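Local coordinates for protein tumor necrosis factor receptor superfamily member 16 (Rattus norvegicus, PDB 4F42) that serves as the low-affinity neurotrophin receptor p75NTR, whose intracellular death domain, the part modelled here, probably relays the signal inside the cell by binding partner proteins, at residues Gly2-Ser7 against Ala58-Thr63; Lys12-Glu17 against Pro48-Leu53; Arg26-Glu31 against Ala69-Ile74. All blocks are in the same frame, centred on the assembly; numbering follows the deposited sequence.

Interaction 1: Gly2-Ser7 against Ala58-Thr63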
ATOM      1  N   GLY A   2       6.543  14.038   0.219  1.00 35.21           N
ATOM      2  CA  GLY A   2       8.025  14.216   0.160  1.00 35.22           C
ATOM      3  C   GLY A   2       8.801  12.902   0.198  1.00 34.94           C
ATOM      4  O   GLY A   2       9.627  12.614  -0.693  1.00 35.16           O
ATOM      5  N   ASN A   3       8.544  12.103   1.231  1.00 33.98           N
ATOM      6  CA  ASN A   3       9.284  10.866   1.416  1.00 33.26           C
ATOM      7  C   ASN A   3       8.724   9.720   0.576  1.00 32.01           C
ATOM      8  O   ASN A   3       7.526   9.445   0.614  1.00 31.51           O
ATOM      9  CB  ASN A   3       9.430  10.482   2.909  1.00 33.90           C
ATOM     10  CG  ASN A   3       8.188  10.813   3.761  1.00 35.68           C
ATOM     11  OD1 ASN A   3       7.296  11.569   3.355  1.00 37.78           O
ATOM     12  ND2 ASN A   3       8.149  10.250   4.969  1.00 38.00           N
ATOM     13  N   LEU A   4       9.603   9.091  -0.208  1.00 30.58           N
ATOM     14  CA  LEU A   4       9.265   7.884  -0.952  1.00 29.54           C
ATOM     15  C   LEU A   4       8.866   6.795   0.026  1.00 28.78           C
ATOM     16  O   LEU A   4       9.504   6.629   1.068  1.00 29.00           O
ATOM     17  CB  LEU A   4      10.453   7.394  -1.788  1.00 29.29           C
ATOM     18  CG  LEU A   4      10.931   8.145  -3.033  1.00 29.98           C
ATOM     19  CD1 LEU A   4      12.199   7.490  -3.572  1.00 29.68           C
ATOM     20  CD2 LEU A   4       9.866   8.219  -4.129  1.00 30.50           C
ATOM     21  N   TYR A   5       7.814   6.058  -0.306  1.00 27.96           N
ATOM     22  CA  TYR A   5       7.418   4.908   0.495  1.00 27.27           C
ATOM     23  C   TYR A   5       8.588   3.924   0.670  1.00 27.14           C
ATOM     24  O   TYR A   5       8.876   3.496   1.782  1.00 26.63           O
ATOM     25  CB  TYR A   5       6.192   4.197  -0.098  1.00 26.83           C
ATOM     26  CG  TYR A   5       5.837   2.964   0.699  1.00 26.14           C
ATOM     27  CD1 TYR A   5       5.052   3.058   1.851  1.00 25.40           C
ATOM     28  CD2 TYR A   5       6.335   1.708   0.340  1.00 24.94           C
ATOM     29  CE1 TYR A   5       4.755   1.937   2.610  1.00 24.39           C
ATOM     30  CE2 TYR A   5       6.043   0.579   1.098  1.00 24.23           C
ATOM     31  CZ  TYR A   5       5.253   0.698   2.225  1.00 24.44           C
ATOM     32  OH  TYR A   5       4.967  -0.419   2.978  1.00 24.96           O
ATOM     33  N   SER A   6       9.257   3.592  -0.433  1.00 27.21           N
ATOM     34  CA  SER A   6      10.342   2.608  -0.451  1.00 27.47           C
ATOM     35  C   SER A   6      11.519   2.925   0.471  1.00 27.79           C
ATOM     36  O   SER A   6      12.310   2.041   0.774  1.00 28.16           O
ATOM     37  CB  SER A   6      10.852   2.395  -1.888  1.00 27.67           C
ATOM     38  OG  SER A   6      11.524   3.543  -2.393  1.00 27.44           O
ATOM     39  N   SER A   7      11.630   4.180   0.904  1.00 28.16           N
ATOM     40  CA  SER A   7      12.724   4.640   1.768  1.00 28.14           C
ATOM     41  C   SER A   7      12.437   4.473   3.252  1.00 27.93           C
ATOM     42  O   SER A   7      13.346   4.583   4.074  1.00 27.92           O
ATOM     43  CB  SER A   7      13.036   6.113   1.491  1.00 28.28           C
ATOM     44  OG  SER A   7      13.509   6.281   0.166  1.00 29.74           O
ATOM     45  N   ALA A  58       8.209   1.531  -6.916  1.00 30.23           N
ATOM     46  CA  ALA A  58       9.251   1.730  -7.929  1.00 31.63           C
ATOM     47  C   ALA A  58       9.177   3.108  -8.599  1.00 32.59           C
ATOM     48  O   ALA A  58      10.219   3.681  -8.946  1.00 33.07           O
ATOM     49  CB  ALA A  58       9.212   0.620  -8.978  1.00 31.46           C
ATOM     50  N   GLN A  59       7.960   3.633  -8.777  1.00 33.45           N
ATOM     51  CA  GLN A  59       7.758   4.952  -9.399  1.00 34.32           C
ATOM     52  C   GLN A  59       8.267   6.074  -8.502  1.00 34.44           C
ATOM     53  O   GLN A  59       8.456   5.882  -7.296  1.00 34.44           O
ATOM     54  CB  GLN A  59       6.284   5.199  -9.706  1.00 34.53           C
ATOM     55  CG  GLN A  59       5.527   4.005 -10.264  1.00 36.79           C
ATOM     56  CD  GLN A  59       4.066   4.001  -9.835  1.00 39.28           C
ATOM     57  OE1 GLN A  59       3.706   4.575  -8.799  1.00 40.02           O
ATOM     58  NE2 GLN A  59       3.217   3.351 -10.628  1.00 40.23           N
ATOM     59  N   ASP A  60       8.471   7.255  -9.086  1.00 34.77           N
ATOM     60  CA  ASP A  60       8.978   8.392  -8.319  1.00 34.91           C
ATOM     61  C   ASP A  60       7.880   9.149  -7.572  1.00 33.94           C
ATOM     62  O   ASP A  60       8.160   9.923  -6.654  1.00 34.24           O
ATOM     63  CB  ASP A  60       9.771   9.346  -9.211  1.00 35.84           C
ATOM     64  CG  ASP A  60      10.994   9.922  -8.502  1.00 39.06           C
ATOM     65  OD1 ASP A  60      11.444   9.318  -7.489  1.00 40.85           O
ATOM     66  OD2 ASP A  60      11.506  10.975  -8.963  1.00 42.64           O
ATOM     67  N   SER A  61       6.634   8.919  -7.973  1.00 32.37           N
ATOM     68  CA  SER A  61       5.488   9.539  -7.325  1.00 31.13           C
ATOM     69  C   SER A  61       4.868   8.637  -6.243  1.00 29.59           C
ATOM     70  O   SER A  61       3.775   8.914  -5.742  1.00 29.24           O
ATOM     71  CB  SER A  61       4.439   9.879  -8.381  1.00 31.45           C
ATOM     72  OG  SER A  61       4.154   8.724  -9.150  1.00 32.58           O
ATOM     73  N   ALA A  62       5.569   7.559  -5.901  1.00 27.86           N
ATOM     74  CA  ALA A  62       5.132   6.647  -4.855  1.00 26.38           C
ATOM     75  C   ALA A  62       5.634   7.109  -3.489  1.00 25.41           C
ATOM     76  O   ALA A  62       6.516   6.490  -2.895  1.00 25.36           O
ATOM     77  CB  ALA A  62       5.587   5.230  -5.159  1.00 26.32           C
ATOM     78  N   THR A  63       5.057   8.206  -3.004  1.00 24.19           N
ATOM     79  CA  THR A  63       5.395   8.767  -1.703  1.00 23.29           C
ATOM     80  C   THR A  63       4.486   8.206  -0.619  1.00 22.56           C
ATOM     81  O   THR A  63       3.401   7.694  -0.903  1.00 22.67           O
ATOM     82  CB  THR A  63       5.228  10.301  -1.700  1.00 23.48           C
ATOM     83  OG1 THR A  63       3.905  10.636  -2.145  1.00 23.51           O
ATOM     84  CG2 THR A  63       6.264  10.974  -2.616  1.00 23.27           C
TER
HETATM   85  O   HOH W   1       8.311   4.472  -3.150  1.00 16.60           O
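A single beta bridge, L4 with T63, pins the N-terminal arm of this death domain, a six-helix bundle, to the loop between helices 48-56 and 64-73. The CA atoms of L4 and T63 lie 4.0 Å apart. A62, the centre of an inverse gamma turn, offers its carbonyl to the arm: N of Y5 donates to O of A62 at 2.9 Å, nearly straight at 167°, in the carbonyl plane and on a lone pair. Water 1 takes a second share of that oxygen, donating to O of A62 and accepting from N of S6, so two donors hold the carbonyl. On the far side of the bridge, a backbone hydrogen bond joins N3 and L64. Y5 has CG anti to its backbone N (chi1 177°), and its ring leaves the bridge to pack among helices 10-19, 48-56 and 64-73. T63 sits at the N-cap of helix 64-73; its OG1 accepts from the backbone N of A66, while its CB rests 3.4 Å from O of N3. L4 crosses D60 obliquely, and its CD2 methyl stops 3.5 Å from the backbone O of D60.

Interaction 2: Lys12-Glu17 against Pro48-Leu53. With MNB (5-mercapto-2-nitro-benzoic acid), chain B; MNB (5-mercapto-2-nitro-benzoic acid), chain C.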
ATOM      1  N   LYS A  12       8.641   0.378   9.862  1.00 29.05           N
ATOM      2  CA  LYS A  12       7.448   1.142   9.488  1.00 28.87           C
ATOM      3  C   LYS A  12       6.658   0.434   8.392  1.00 28.49           C
ATOM      4  O   LYS A  12       5.438   0.321   8.473  1.00 28.43           O
ATOM      5  CB  LYS A  12       7.820   2.560   9.038  1.00 28.91           C
ATOM      6  CG  LYS A  12       8.120   3.555  10.178  1.00 30.46           C
ATOM      7  CD  LYS A  12       8.638   4.901   9.612  1.00 33.10           C
ATOM      8  CE  LYS A  12       9.223   5.862  10.673  1.00 33.73           C
ATOM      9  NZ  LYS A  12       9.454   7.247  10.121  1.00 33.79           N
ATOM     10  N   ARG A  13       7.357  -0.056   7.373  1.00 28.19           N
ATOM     11  CA  ARG A  13       6.702  -0.747   6.265  1.00 27.92           C
ATOM     12  C   ARG A  13       5.950  -2.010   6.689  1.00 28.22           C
ATOM     13  O   ARG A  13       4.880  -2.305   6.152  1.00 28.15           O
ATOM     14  CB  ARG A  13       7.677  -1.017   5.124  1.00 27.38           C
ATOM     15  CG  ARG A  13       8.049   0.257   4.378  1.00 26.81           C
ATOM     16  CD  ARG A  13       8.807  -0.008   3.104  1.00 25.33           C
ATOM     17  NE  ARG A  13      10.188  -0.400   3.360  1.00 25.27           N
ATOM     18  CZ  ARG A  13      10.634  -1.652   3.333  1.00 25.56           C
ATOM     19  NH1 ARG A  13       9.807  -2.656   3.055  1.00 23.44           N
ATOM     20  NH2 ARG A  13      11.917  -1.897   3.586  1.00 24.39           N
ATOM     21  N   GLU A  14       6.481  -2.732   7.671  1.00 28.52           N
ATOM     22  CA  GLU A  14       5.767  -3.891   8.208  1.00 29.17           C
ATOM     23  C   GLU A  14       4.507  -3.528   9.031  1.00 29.01           C
ATOM     24  O   GLU A  14       3.581  -4.332   9.125  1.00 28.88           O
ATOM     25  CB  GLU A  14       6.718  -4.850   8.945  1.00 29.40           C
ATOM     26  CG  GLU A  14       7.667  -5.602   7.975  1.00 31.36           C
ATOM     27  CD  GLU A  14       8.501  -6.716   8.630  1.00 34.40           C
ATOM     28  OE1 GLU A  14       8.748  -7.751   7.963  1.00 33.87           O
ATOM     29  OE2 GLU A  14       8.917  -6.555   9.805  1.00 35.98           O
ATOM     30  N   GLU A  15       4.461  -2.320   9.599  1.00 28.95           N
ATOM     31  CA  GLU A  15       3.229  -1.817  10.222  1.00 28.97           C
ATOM     32  C   GLU A  15       2.174  -1.539   9.142  1.00 28.08           C
ATOM     33  O   GLU A  15       1.037  -2.000   9.232  1.00 28.03           O
ATOM     34  CB  GLU A  15       3.489  -0.547  11.046  1.00 29.53           C
ATOM     35  CG  GLU A  15       4.277  -0.747  12.350  1.00 32.12           C
ATOM     36  CD  GLU A  15       4.897   0.568  12.876  1.00 36.45           C
ATOM     37  OE1 GLU A  15       4.308   1.664  12.637  1.00 36.96           O
ATOM     38  OE2 GLU A  15       5.977   0.501  13.526  1.00 36.51           O
ATOM     39  N   VAL A  16       2.572  -0.793   8.117  1.00 27.31           N
ATOM     40  CA  VAL A  16       1.731  -0.537   6.948  1.00 26.56           C
ATOM     41  C   VAL A  16       1.172  -1.854   6.383  1.00 26.41           C
ATOM     42  O   VAL A  16      -0.043  -1.991   6.216  1.00 26.30           O
ATOM     43  CB  VAL A  16       2.512   0.257   5.862  1.00 26.41           C
ATOM     44  CG1 VAL A  16       1.706   0.383   4.589  1.00 25.90           C
ATOM     45  CG2 VAL A  16       2.902   1.634   6.382  1.00 25.79           C
ATOM     46  N   GLU A  17       2.059  -2.817   6.128  1.00 26.07           N
ATOM     47  CA  GLU A  17       1.680  -4.129   5.584  1.00 26.13           C
ATOM     48  C   GLU A  17       0.672  -4.870   6.460  1.00 26.30           C
ATOM     49  O   GLU A  17      -0.262  -5.490   5.953  1.00 26.37           O
ATOM     50  CB  GLU A  17       2.917  -5.007   5.393  1.00 25.90           C
ATOM     51  CG  GLU A  17       3.728  -4.692   4.152  1.00 25.45           C
ATOM     52  CD  GLU A  17       5.093  -5.352   4.163  1.00 25.22           C
ATOM     53  OE1 GLU A  17       5.257  -6.369   4.860  1.00 24.55           O
ATOM     54  OE2 GLU A  17       6.007  -4.851   3.477  1.00 25.81           O
ATOM     55  N   PRO A  48       1.650 -10.783  -0.783  1.00 19.43           N
ATOM     56  CA  PRO A  48       1.029  -9.996  -1.847  1.00 19.30           C
ATOM     57  C   PRO A  48       1.077  -8.487  -1.588  1.00 19.38           C
ATOM     58  O   PRO A  48       1.373  -7.727  -2.512  1.00 19.50           O
ATOM     59  CB  PRO A  48      -0.407 -10.516  -1.883  1.00 19.23           C
ATOM     60  CG  PRO A  48      -0.332 -11.881  -1.282  1.00 19.78           C
ATOM     61  CD  PRO A  48       0.715 -11.774  -0.220  1.00 19.41           C
ATOM     62  N   VAL A  49       0.814  -8.064  -0.353  1.00 19.23           N
ATOM     63  CA  VAL A  49       0.881  -6.643  -0.000  1.00 19.56           C
ATOM     64  C   VAL A  49       2.284  -6.082  -0.250  1.00 19.58           C
ATOM     65  O   VAL A  49       2.447  -5.087  -0.950  1.00 19.54           O
ATOM     66  CB  VAL A  49       0.489  -6.364   1.481  1.00 19.62           C
ATOM     67  CG1 VAL A  49       0.112  -4.909   1.641  1.00 19.73           C
ATOM     68  CG2 VAL A  49      -0.674  -7.261   1.936  1.00 20.44           C
ATOM     69  N   ARG A  50       3.293  -6.735   0.322  1.00 19.88           N
ATOM     70  CA  ARG A  50       4.681  -6.316   0.147  1.00 20.36           C
ATOM     71  C   ARG A  50       5.093  -6.272  -1.331  1.00 20.46           C
ATOM     72  O   ARG A  50       5.753  -5.326  -1.771  1.00 20.32           O
ATOM     73  CB  ARG A  50       5.613  -7.237   0.927  1.00 20.44           C
ATOM     74  CG  ARG A  50       7.089  -6.928   0.745  1.00 20.73           C
ATOM     75  CD  ARG A  50       7.917  -7.803   1.652  1.00 22.84           C
ATOM     76  NE  ARG A  50       7.614  -7.566   3.064  1.00 24.22           N
ATOM     77  CZ  ARG A  50       8.137  -8.255   4.079  1.00 25.57           C
ATOM     78  NH1 ARG A  50       8.999  -9.249   3.854  1.00 24.29           N
ATOM     79  NH2 ARG A  50       7.792  -7.944   5.329  1.00 25.61           N
ATOM     80  N   ALA A  51       4.699  -7.302  -2.079  1.00 20.31           N
ATOM     81  CA  ALA A  51       4.960  -7.376  -3.521  1.00 20.19           C
ATOM     82  C   ALA A  51       4.312  -6.215  -4.288  1.00 19.91           C
ATOM     83  O   ALA A  51       4.935  -5.638  -5.173  1.00 20.40           O
ATOM     84  CB  ALA A  51       4.496  -8.730  -4.081  1.00 19.55           C
ATOM     85  N   LEU A  52       3.079  -5.872  -3.924  1.00 19.59           N
ATOM     86  CA  LEU A  52       2.341  -4.788  -4.564  1.00 19.34           C
ATOM     87  C   LEU A  52       3.033  -3.461  -4.342  1.00 19.67           C
ATOM     88  O   LEU A  52       3.289  -2.723  -5.286  1.00 20.37           O
ATOM     89  CB  LEU A  52       0.912  -4.703  -4.026  1.00 18.92           C
ATOM     90  CG  LEU A  52       0.141  -3.459  -4.486  1.00 18.68           C
ATOM     91  CD1 LEU A  52      -0.605  -3.740  -5.771  1.00 18.45           C
ATOM     92  CD2 LEU A  52      -0.814  -2.996  -3.398  1.00 18.57           C
ATOM     93  N   LEU A  53       3.332  -3.169  -3.082  1.00 19.86           N
ATOM     94  CA  LEU A  53       3.947  -1.920  -2.681  1.00 19.92           C
ATOM     95  C   LEU A  53       5.381  -1.755  -3.176  1.00 20.48           C
ATOM     96  O   LEU A  53       5.818  -0.635  -3.411  1.00 20.75           O
ATOM     97  CB  LEU A  53       3.861  -1.774  -1.158  1.00 19.95           C
ATOM     98  CG  LEU A  53       2.415  -1.707  -0.626  1.00 19.66           C
ATOM     99  CD1 LEU A  53       2.372  -1.869   0.876  1.00 19.27           C
ATOM    100  CD2 LEU A  53       1.701  -0.418  -1.063  1.00 18.89           C
TER
HETATM  101  C6  MNB B 101       2.538 -11.229   5.776  1.00 34.05           C
HETATM  102  C1  MNB B 101       2.362 -10.180   6.672  1.00 35.81           C
HETATM  103  C2  MNB B 101       3.440  -9.142   6.827  1.00 35.92           C
HETATM  104  C3  MNB B 101       4.589  -9.285   6.046  1.00 34.82           C
HETATM  105  C4  MNB B 101       4.712 -10.358   5.164  1.00 34.25           C
HETATM  106  C5  MNB B 101       3.704 -11.317   5.026  1.00 33.39           C
HETATM  107  S5  MNB B 101       3.910 -12.619   3.951  1.00 30.45           S
HETATM  108  C10 MNB B 101       1.077 -10.157   7.439  1.00 37.17           C
HETATM  109  O12 MNB B 101       1.107 -10.264   8.682  1.00 38.38           O
HETATM  110  O11 MNB B 101       0.004 -10.049   6.805  1.00 38.82           O
HETATM  111  N7  MNB B 101       3.346  -8.040   7.720  1.00 36.39           N
HETATM  112  O9  MNB B 101       4.349  -7.428   8.095  1.00 34.94           O
HETATM  113  O8  MNB B 101       2.262  -7.677   8.142  1.00 37.00           O
HETATM  114  C6  MNB C 102       3.769   9.252   9.642  1.00 30.00           C
HETATM  115  C1  MNB C 102       4.606   8.171   9.375  1.00 31.60           C
HETATM  116  C2  MNB C 102       4.037   6.957   8.696  1.00 32.17           C
HETATM  117  C3  MNB C 102       2.689   6.961   8.345  1.00 31.33           C
HETATM  118  C4  MNB C 102       1.901   8.064   8.634  1.00 30.36           C
HETATM  119  C5  MNB C 102       2.426   9.187   9.270  1.00 29.86           C
HETATM  120  S5  MNB C 102       1.388  10.490   9.576  1.00 27.80           S
HETATM  121  C10 MNB C 102       6.044   8.258   9.794  1.00 31.91           C
HETATM  122  O12 MNB C 102       6.324   7.912  10.957  1.00 33.81           O
HETATM  123  O11 MNB C 102       6.920   8.667   8.999  1.00 31.45           O
HETATM  124  N7  MNB C 102       4.803   5.820   8.376  1.00 33.22           N
HETATM  125  O9  MNB C 102       4.256   4.782   8.039  1.00 32.64           O
HETATM  126  O8  MNB C 102       6.023   5.848   8.402  1.00 35.01           O
HETATM  127  O   HOH W   2       9.710 -10.066   6.826  1.00 15.22           O
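R50 reaches across from helix 48-56 and lays the edge of its guanidinium against two glutamates of helix 10-19. The segments cross at 117° with their axes 10.3 Å apart, and the arginine spans that gap with CG anti to its backbone N and a bend at chi3. E17 is gripped side-on: NE reaches OE2 of E17 at 3.2 Å along a fairly straight bond, and NH2 reaches OE1 of E17 at 3.0 Å on that oxygen's syn lone pair. NE also bonds to OE1, so this oxygen takes two donors. The match is not flat, for the carboxylate is turned 52° from the guanidinium and NE approaches from above its plane. E14, extended beyond CG, lies closer to coplanar, 27° apart, yet its bond is weak: OE1 of E14 is 2.8 Å from NH2 of R50 but badly angled. Water 2 closes the ring, donating to OE1 of E14 and accepting from NH1 of R50. This salt-bridge network between two death-domain helices lines the pocket of the chain B MNB, which K18, A46 and C47 complete. The ligand lies over one guanidinium face, its C4 3.9 Å above the plane and offset toward the rim. Deeper in, CG1 of V16 meets CD1 of L53 at 4.4 Å. On another side of helix 10-19, NZ of K12 donates to O11 of the chain C MNB at 3.1 Å. An alanine in place of R50 would probably leave the E14 and E17 carboxylates without their shared cation and the MNB ring without its guanidinium neighbour. One arginine thus serves two carboxylates, which would be expected to favour their ionised forms, E17 in particular because it is buried.

Interaction 3: Arg26-Glu31 against Ala69-Ile74; sequences RHLAGE and AALRRI
O of A70 takes two backbone donors where helix 24-32 crosses helix 64-73 in the death-domain bundle: N of I74 at 3.3 Å and, weakly, N of R73. E31 sits against that carbonyl, its CG 3.5 Å from O of A70. Further out, water 3 donates to OE2 of E31 and in turn accepts from NH1 of R73. The water is thus the link between the charges, because NH1 of R73 itself stays 4.2 Å from OE2 of E31, too far for a salt bridge, and the oxygen lies well out of the guanidinium plane with no N-H aimed at it. The two side chains cross at about a right angle. E31 has CG anti to its backbone N and bends at chi2 (57°), which carries the carboxylate over the aliphatic part of R73, with OE2 of E31 3.4 Å from CD of R73.

Below this polar rim the contact turns apolar. CG of E31 packs on CB of A70, and this small methyl also takes CD1 of L28 at 3.6 Å. L28 reaches that spot with CG anti to its backbone N (chi1 172°). L28 and L71 cross obliquely, CD1 of L28 4.0 Å from CD2 of L71. L20 lies against both leucines, while I79 and V80 of helix 77-84 pack on L71. I74, where the chain leaves helix 64-73, has CG1 in the crowded position between its backbone N and carbonyl carbon (chi1 60°). Its branches divide the work: CD1 lies along the backbone of L28, 4.0 Å from the N of L28, and CG2 sits 3.7 Å from CB of E31.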
ATOM      1  N   ARG A  26      -6.011  -5.260  -1.777  1.00 21.53           N
ATOM      2  CA  ARG A  26      -6.740  -5.290  -3.052  1.00 21.63           C
ATOM      3  C   ARG A  26      -7.517  -3.989  -3.297  1.00 21.13           C
ATOM      4  O   ARG A  26      -7.456  -3.419  -4.382  1.00 21.51           O
ATOM      5  CB  ARG A  26      -7.670  -6.508  -3.125  1.00 21.43           C
ATOM      6  CG  ARG A  26      -6.961  -7.852  -2.887  1.00 22.87           C
ATOM      7  CD  ARG A  26      -7.894  -9.043  -3.084  1.00 24.87           C
ATOM      8  NE  ARG A  26      -8.447  -9.022  -4.439  1.00 28.89           N
ATOM      9  CZ  ARG A  26      -7.998  -9.756  -5.457  1.00 29.59           C
ATOM     10  NH1 ARG A  26      -6.995 -10.616  -5.287  1.00 29.45           N
ATOM     11  NH2 ARG A  26      -8.566  -9.637  -6.649  1.00 29.46           N
ATOM     12  N   HIS A  27      -8.226  -3.513  -2.278  1.00 20.65           N
ATOM     13  CA  HIS A  27      -8.995  -2.271  -2.381  1.00 20.22           C
ATOM     14  C   HIS A  27      -8.055  -1.104  -2.683  1.00 19.87           C
ATOM     15  O   HIS A  27      -8.321  -0.292  -3.572  1.00 19.37           O
ATOM     16  CB  HIS A  27      -9.805  -2.015  -1.097  1.00 20.10           C
ATOM     17  CG  HIS A  27     -10.546  -3.222  -0.594  1.00 19.79           C
ATOM     18  ND1 HIS A  27     -10.745  -3.468   0.748  1.00 19.11           N
ATOM     19  CD2 HIS A  27     -11.112  -4.262  -1.255  1.00 18.19           C
ATOM     20  CE1 HIS A  27     -11.418  -4.598   0.889  1.00 18.92           C
ATOM     21  NE2 HIS A  27     -11.655  -5.096  -0.311  1.00 17.70           N
ATOM     22  N   LEU A  28      -6.942  -1.059  -1.953  1.00 19.55           N
ATOM     23  CA  LEU A  28      -5.918  -0.029  -2.140  1.00 19.33           C
ATOM     24  C   LEU A  28      -5.293  -0.082  -3.529  1.00 19.26           C
ATOM     25  O   LEU A  28      -5.145   0.949  -4.189  1.00 19.65           O
ATOM     26  CB  LEU A  28      -4.839  -0.150  -1.065  1.00 19.16           C
ATOM     27  CG  LEU A  28      -3.584   0.702  -1.190  1.00 19.28           C
ATOM     28  CD1 LEU A  28      -3.929   2.171  -1.033  1.00 19.33           C
ATOM     29  CD2 LEU A  28      -2.591   0.275  -0.133  1.00 19.44           C
ATOM     30  N   ALA A  29      -4.928  -1.282  -3.970  1.00 19.16           N
ATOM     31  CA  ALA A  29      -4.342  -1.454  -5.285  1.00 19.08           C
ATOM     32  C   ALA A  29      -5.276  -0.908  -6.367  1.00 19.08           C
ATOM     33  O   ALA A  29      -4.826  -0.219  -7.279  1.00 19.28           O
ATOM     34  CB  ALA A  29      -4.015  -2.893  -5.531  1.00 19.16           C
ATOM     35  N   GLY A  30      -6.573  -1.195  -6.246  1.00 18.76           N
ATOM     36  CA  GLY A  30      -7.580  -0.624  -7.140  1.00 18.27           C
ATOM     37  C   GLY A  30      -7.458   0.887  -7.231  1.00 18.20           C
ATOM     38  O   GLY A  30      -7.418   1.446  -8.327  1.00 18.09           O
ATOM     39  N   GLU A  31      -7.378   1.537  -6.068  1.00 18.02           N
ATOM     40  CA  GLU A  31      -7.219   2.989  -5.959  1.00 17.85           C
ATOM     41  C   GLU A  31      -5.903   3.493  -6.568  1.00 17.88           C
ATOM     42  O   GLU A  31      -5.852   4.579  -7.147  1.00 17.80           O
ATOM     43  CB  GLU A  31      -7.342   3.415  -4.489  1.00 17.81           C
ATOM     44  CG  GLU A  31      -7.194   4.907  -4.202  1.00 17.34           C
ATOM     45  CD  GLU A  31      -8.182   5.798  -4.957  1.00 18.41           C
ATOM     46  OE1 GLU A  31      -9.318   5.354  -5.269  1.00 18.26           O
ATOM     47  OE2 GLU A  31      -7.820   6.968  -5.222  1.00 17.03           O
ATOM     48  N   ALA A  69      -3.007   9.381   0.985  1.00 16.18           N
ATOM     49  CA  ALA A  69      -4.108   9.920   0.161  1.00 15.87           C
ATOM     50  C   ALA A  69      -5.003   8.813  -0.414  1.00 15.85           C
ATOM     51  O   ALA A  69      -6.233   8.903  -0.335  1.00 15.57           O
ATOM     52  CB  ALA A  69      -3.571  10.782  -0.966  1.00 15.45           C
ATOM     53  N   ALA A  70      -4.377   7.777  -0.984  1.00 15.81           N
ATOM     54  CA  ALA A  70      -5.097   6.611  -1.519  1.00 15.91           C
ATOM     55  C   ALA A  70      -5.984   5.946  -0.472  1.00 15.75           C
ATOM     56  O   ALA A  70      -7.092   5.515  -0.782  1.00 16.37           O
ATOM     57  CB  ALA A  70      -4.126   5.600  -2.116  1.00 15.67           C
ATOM     58  N   LEU A  71      -5.501   5.887   0.766  1.00 15.30           N
ATOM     59  CA  LEU A  71      -6.233   5.251   1.855  1.00 15.11           C
ATOM     60  C   LEU A  71      -7.451   6.051   2.293  1.00 15.45           C
ATOM     61  O   LEU A  71      -8.508   5.470   2.529  1.00 16.10           O
ATOM     62  CB  LEU A  71      -5.313   4.962   3.046  1.00 14.57           C
ATOM     63  CG  LEU A  71      -4.284   3.845   2.865  1.00 14.25           C
ATOM     64  CD1 LEU A  71      -3.191   3.913   3.952  1.00 14.65           C
ATOM     65  CD2 LEU A  71      -4.952   2.464   2.852  1.00 12.78           C
ATOM     66  N   ARG A  72      -7.309   7.366   2.423  1.00 15.64           N
ATOM     67  CA  ARG A  72      -8.457   8.237   2.669  1.00 16.28           C
ATOM     68  C   ARG A  72      -9.538   8.020   1.612  1.00 16.80           C
ATOM     69  O   ARG A  72     -10.717   7.993   1.929  1.00 16.90           O
ATOM     70  CB  ARG A  72      -8.049   9.715   2.657  1.00 16.11           C
ATOM     71  CG  ARG A  72      -7.147  10.158   3.826  1.00 16.87           C
ATOM     72  CD  ARG A  72      -6.931  11.687   3.872  1.00 16.03           C
ATOM     73  NE  ARG A  72      -6.302  12.199   2.656  1.00 16.28           N
ATOM     74  CZ  ARG A  72      -6.971  12.638   1.592  1.00 16.23           C
ATOM     75  NH1 ARG A  72      -8.292  12.657   1.595  1.00 16.25           N
ATOM     76  NH2 ARG A  72      -6.315  13.069   0.524  1.00 17.25           N
ATOM     77  N   ARG A  73      -9.124   7.851   0.360  1.00 17.51           N
ATOM     78  CA  ARG A  73     -10.056   7.756  -0.757  1.00 18.35           C
ATOM     79  C   ARG A  73     -10.882   6.476  -0.789  1.00 18.29           C
ATOM     80  O   ARG A  73     -12.008   6.496  -1.268  1.00 18.27           O
ATOM     81  CB  ARG A  73      -9.335   7.973  -2.084  1.00 18.53           C
ATOM     82  CG  ARG A  73      -9.108   9.431  -2.369  1.00 20.11           C
ATOM     83  CD  ARG A  73      -7.786   9.636  -3.052  1.00 23.54           C
ATOM     84  NE  ARG A  73      -7.683  10.959  -3.641  1.00 26.43           N
ATOM     85  CZ  ARG A  73      -6.669  11.361  -4.398  1.00 29.61           C
ATOM     86  NH1 ARG A  73      -5.661  10.528  -4.646  1.00 30.32           N
ATOM     87  NH2 ARG A  73      -6.659  12.592  -4.907  1.00 29.79           N
ATOM     88  N   ILE A  74     -10.325   5.375  -0.294  1.00 18.68           N
ATOM     89  CA  ILE A  74     -11.102   4.145  -0.107  1.00 18.94           C
ATOM     90  C   ILE A  74     -11.808   4.121   1.268  1.00 19.80           C
ATOM     91  O   ILE A  74     -12.207   3.062   1.752  1.00 19.89           O
ATOM     92  CB  ILE A  74     -10.246   2.850  -0.317  1.00 18.85           C
ATOM     93  CG1 ILE A  74      -9.072   2.790   0.659  1.00 17.72           C
ATOM     94  CG2 ILE A  74      -9.796   2.712  -1.780  1.00 18.22           C
ATOM     95  CD1 ILE A  74      -8.440   1.428   0.762  1.00 16.15           C
TER
HETATM   96  O   HOH W   3      -5.680   8.016  -4.887  1.00 26.24           O

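In the fold
All three contacts belong to one small helical bundle. Interactions 2 and 3 each join an early helix to a late one, 10-19 to 48-56 and 24-32 to 64-73; their centres lie 14 Å apart, on opposite sides of the chain's centre, and L52 packing on A29 connects them. Interaction 1 ties the N-terminal arm to the loop before helix 64-73. Its centre is 13 Å from interaction 2, which falls between its segments in sequence, and the Y5 hydroxyl end reaches R13, V16 and L53. Interaction 3 alternates with both others along the chain and does not touch interaction 1. This interleaving brings distant parts of the sequence together into a single compact unit.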